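Local atomic coordinates of dTDP-4-dehydrorhamnose reductase (Sulfolobus tokodaii, PDB entry 2GGS), a protein that binds NADPH and probably uses it to reduce dTDP-4-dehydrorhamnose. Residues Ser9-Ile14 with Phe155-Phe160. Sequence-based numbering, arbitrary orientation.
Sequences SGQLGI and FRNKGF. With NDP (NADPH dihydro-nicotinamide-adenine-dinucleotide phosphate), chain C.
Q11 reaches from the first turn of helix 11-20 into the bend of 156-158, its side chain extended beyond CG and its amide group lying against the backbone there. The aliphatic part of K158 packs on that amide, CG 3.5 Å from Q11 CD, while N157 OD1 approaches Q11 CG, the two amide planes nearly perpendicular (85°). Further along, I14 CG2 sits over one face of the R156 guanidinium, 3.7 Å from NH2; a branched aliphatic suits the flat face of a cation whose NE and NH1 are bonded elsewhere. In that plane NH1 donates to N157 OD1 (3.1 Å), arriving from above the carbonyl plane. NE forms a salt bridge with E15, in the same helix as I14. R156 CG lies anti to the backbone N (chi1 -175°) and the chain runs on extended to NE; CD comes 3.5 Å from Q11 O. An alanine in place of R156 would probably leave E15 without this partner, open a gap beside I14 and let the N157 amide turn. K158, long and cationic, carries NZ to O1A of NADPH (2.8 Å). On the other segment, Q11 N and L12 N give hydrogen bonds to O2A and O1N, respectively, and G10 precedes the helix where a CB would collide with the cofactor. Segment 9-14 is the glycine-containing pyrophosphate-binding turn of a Rossmann fold, and K158, beyond strand 147-151, adds to the grip, as suits an extended short-chain dehydrogenase/reductase.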
loop_
_atom_site.group_PDB
_atom_site.type_symbol
_atom_site.label_atom_id
_atom_site.label_comp_id
_atom_site.label_asym_id
_atom_site.label_seq_id
_atom_site.Cartn_x
_atom_site.Cartn_y
_atom_site.Cartn_z
ATOM N N SER A 9 10.857 3.449 -4.899
ATOM C CA SER A 9 11.007 2.510 -5.969
ATOM C C SER A 9 9.897 1.472 -6.154
ATOM O O SER A 9 9.976 0.665 -7.092
ATOM C CB SER A 9 12.349 1.763 -5.759
ATOM O OG SER A 9 12.369 1.220 -4.452
ATOM N N GLY A 10 8.855 1.513 -5.294
ATOM C CA GLY A 10 7.778 0.505 -5.343
ATOM C C GLY A 10 6.612 1.039 -6.184
ATOM O O GLY A 10 6.686 2.122 -6.772
ATOM N N GLN A 11 5.503 0.306 -6.180
ATOM C CA GLN A 11 4.393 0.665 -7.067
ATOM C C GLN A 11 3.823 2.043 -6.757
ATOM O O GLN A 11 3.745 2.917 -7.634
ATOM C CB GLN A 11 3.271 -0.352 -6.948
ATOM C CG GLN A 11 3.618 -1.806 -7.205
ATOM C CD GLN A 11 2.377 -2.649 -7.233
ATOM O OE1 GLN A 11 1.783 -2.978 -6.165
ATOM N NE2 GLN A 11 2.008 -3.086 -8.409
ATOM N N LEU A 12 3.463 2.249 -5.485
ATOM C CA LEU A 12 2.927 3.522 -5.035
ATOM C C LEU A 12 4.010 4.599 -5.131
ATOM O O LEU A 12 3.763 5.656 -5.668
ATOM C CB LEU A 12 2.381 3.413 -3.604
ATOM C CG LEU A 12 1.920 4.767 -3.061
ATOM C CD1 LEU A 12 0.761 5.331 -3.941
ATOM C CD2 LEU A 12 1.405 4.511 -1.641
ATOM N N GLY A 13 5.240 4.296 -4.681
ATOM C CA GLY A 13 6.291 5.292 -4.689
ATOM C C GLY A 13 6.620 5.849 -6.061
ATOM O O GLY A 13 6.841 7.021 -6.188
ATOM N N ILE A 14 6.684 4.992 -7.084
ATOM C CA ILE A 14 6.928 5.451 -8.472
ATOM C C ILE A 14 5.908 6.517 -8.865
ATOM O O ILE A 14 6.269 7.566 -9.389
ATOM C CB ILE A 14 6.942 4.303 -9.452
ATOM C CG1 ILE A 14 8.206 3.472 -9.179
ATOM C CG2 ILE A 14 6.976 4.817 -10.938
ATOM C CD1 ILE A 14 8.230 2.133 -9.835
ATOM N N PHE A 155 -2.212 -1.935 -7.194
ATOM C CA PHE A 155 -1.698 -2.579 -8.410
ATOM C C PHE A 155 -1.098 -1.630 -9.423
ATOM O O PHE A 155 -1.537 -0.510 -9.615
ATOM C CB PHE A 155 -2.744 -3.486 -9.057
ATOM C CG PHE A 155 -3.938 -2.728 -9.642
ATOM C CD1 PHE A 155 -5.082 -2.549 -8.873
ATOM C CD2 PHE A 155 -3.907 -2.239 -10.944
ATOM C CE1 PHE A 155 -6.190 -1.844 -9.376
ATOM C CE2 PHE A 155 -5.030 -1.546 -11.483
ATOM C CZ PHE A 155 -6.165 -1.352 -10.697
ATOM N N ARG A 156 -0.010 -2.079 -10.067
ATOM C CA ARG A 156 0.669 -1.299 -11.071
ATOM C C ARG A 156 1.368 -2.352 -11.930
ATOM O O ARG A 156 0.724 -2.974 -12.784
ATOM C CB ARG A 156 1.660 -0.309 -10.451
ATOM C CG ARG A 156 2.310 0.624 -11.455
ATOM C CD ARG A 156 3.328 1.559 -10.819
ATOM N NE ARG A 156 3.958 2.357 -11.847
ATOM C CZ ARG A 156 4.987 1.934 -12.582
ATOM N NH1 ARG A 156 5.509 0.732 -12.361
ATOM N NH2 ARG A 156 5.495 2.706 -13.540
ATOM N N ASN A 157 2.649 -2.586 -11.652
ATOM C CA ASN A 157 3.403 -3.651 -12.327
ATOM C C ASN A 157 3.349 -4.999 -11.588
ATOM O O ASN A 157 3.878 -6.020 -12.077
ATOM C CB ASN A 157 4.862 -3.194 -12.433
ATOM C CG ASN A 157 5.403 -2.746 -11.087
ATOM O OD1 ASN A 157 4.982 -1.737 -10.529
ATOM N ND2 ASN A 157 6.351 -3.497 -10.559
ATOM N N LYS A 158 2.769 -5.028 -10.393
ATOM C CA LYS A 158 2.451 -6.306 -9.775
ATOM C C LYS A 158 1.050 -6.241 -9.129
ATOM O O LYS A 158 0.251 -5.404 -9.530
ATOM C CB LYS A 158 3.553 -6.768 -8.814
ATOM C CG LYS A 158 3.779 -5.858 -7.673
ATOM C CD LYS A 158 4.896 -6.374 -6.771
ATOM C CE LYS A 158 5.137 -5.425 -5.584
ATOM N NZ LYS A 158 6.263 -5.969 -4.692
ATOM N N GLY A 159 0.750 -7.133 -8.191
ATOM C CA GLY A 159 -0.603 -7.171 -7.610
ATOM C C GLY A 159 -1.426 -8.105 -8.474
ATOM O O GLY A 159 -0.978 -8.542 -9.526
ATOM N N PHE A 160 -2.624 -8.415 -8.014
ATOM C CA PHE A 160 -3.452 -9.452 -8.638
ATOM C C PHE A 160 -3.797 -9.203 -10.128
ATOM O O PHE A 160 -3.698 -10.156 -10.938
ATOM C CB PHE A 160 -4.709 -9.661 -7.781
ATOM C CG PHE A 160 -5.599 -10.764 -8.268
ATOM C CD1 PHE A 160 -5.153 -12.077 -8.277
ATOM C CD2 PHE A 160 -6.877 -10.489 -8.704
ATOM C CE1 PHE A 160 -5.990 -13.118 -8.730
ATOM C CE2 PHE A 160 -7.713 -11.525 -9.136
ATOM C CZ PHE A 160 -7.265 -12.819 -9.151
HETATM P PA NDP C . 6.078 -2.488 -3.228
HETATM O O1A NDP C . 6.322 -3.890 -2.852
HETATM O O2A NDP C . 5.930 -2.271 -4.687
HETATM O O5B NDP C . 7.216 -1.528 -2.701
HETATM C C5B NDP C . 7.853 -1.775 -1.460
HETATM C C4B NDP C . 8.831 -0.643 -1.280
HETATM O O4B NDP C . 9.391 -0.769 0.029
HETATM C C3B NDP C . 9.945 -0.636 -2.315
HETATM O O3B NDP C . 10.186 0.690 -2.700
HETATM C C2B NDP C . 11.124 -1.175 -1.495
HETATM O O2B NDP C . 12.305 -0.641 -2.013
HETATM C C1B NDP C . 10.789 -0.583 -0.133
HETATM N N9A NDP C . 11.498 -1.287 0.941
HETATM C C8A NDP C . 11.275 -2.556 1.382
HETATM N N7A NDP C . 12.170 -2.828 2.374
HETATM C C5A NDP C . 12.940 -1.738 2.541
HETATM C C6A NDP C . 14.014 -1.460 3.395
HETATM N N6A NDP C . 14.522 -2.435 4.200
HETATM N N1A NDP C . 14.598 -0.228 3.275
HETATM C C2A NDP C . 14.172 0.745 2.380
HETATM N N3A NDP C . 13.127 0.456 1.535
HETATM C C4A NDP C . 12.543 -0.762 1.624
HETATM O O3 NDP C . 4.790 -2.083 -2.328
HETATM P PN NDP C . 3.540 -1.152 -2.778
HETATM O O1N NDP C . 3.923 0.048 -3.487
HETATM O O2N NDP C . 2.610 -2.137 -3.377
HETATM O O5D NDP C . 2.952 -0.809 -1.330
HETATM C C5D NDP C . 3.068 0.508 -0.802
HETATM C C4D NDP C . 2.508 0.593 0.613
HETATM O O4D NDP C . 1.146 0.234 0.570
HETATM C C3D NDP C . 3.169 -0.348 1.616
HETATM O O3D NDP C . 3.109 0.347 2.833
HETATM C C2D NDP C . 2.249 -1.543 1.657
HETATM O O2D NDP C . 2.385 -2.235 2.887
HETATM C C1D NDP C . 0.889 -0.819 1.502
HETATM N N1N NDP C . -0.132 -1.735 0.980
HETATM C C2N NDP C . 0.183 -2.478 -0.126
HETATM C C3N NDP C . -0.776 -3.222 -0.799
HETATM C C7N NDP C . -0.368 -4.009 -2.002
HETATM O O7N NDP C . -1.276 -4.942 -2.541
HETATM N N7N NDP C . 0.839 -3.831 -2.534
HETATM C C4N NDP C . -2.214 -3.246 -0.315
HETATM C C5N NDP C . -2.460 -2.427 0.930
HETATM C C6N NDP C . -1.408 -1.703 1.504
HETATM P P2B NDP C . 13.330 -1.532 -2.967
HETATM O O1X NDP C . 14.134 -0.475 -3.610
HETATM O O2X NDP C . 12.521 -2.349 -3.917
HETATM O O3X NDP C . 14.176 -2.487 -2.086
#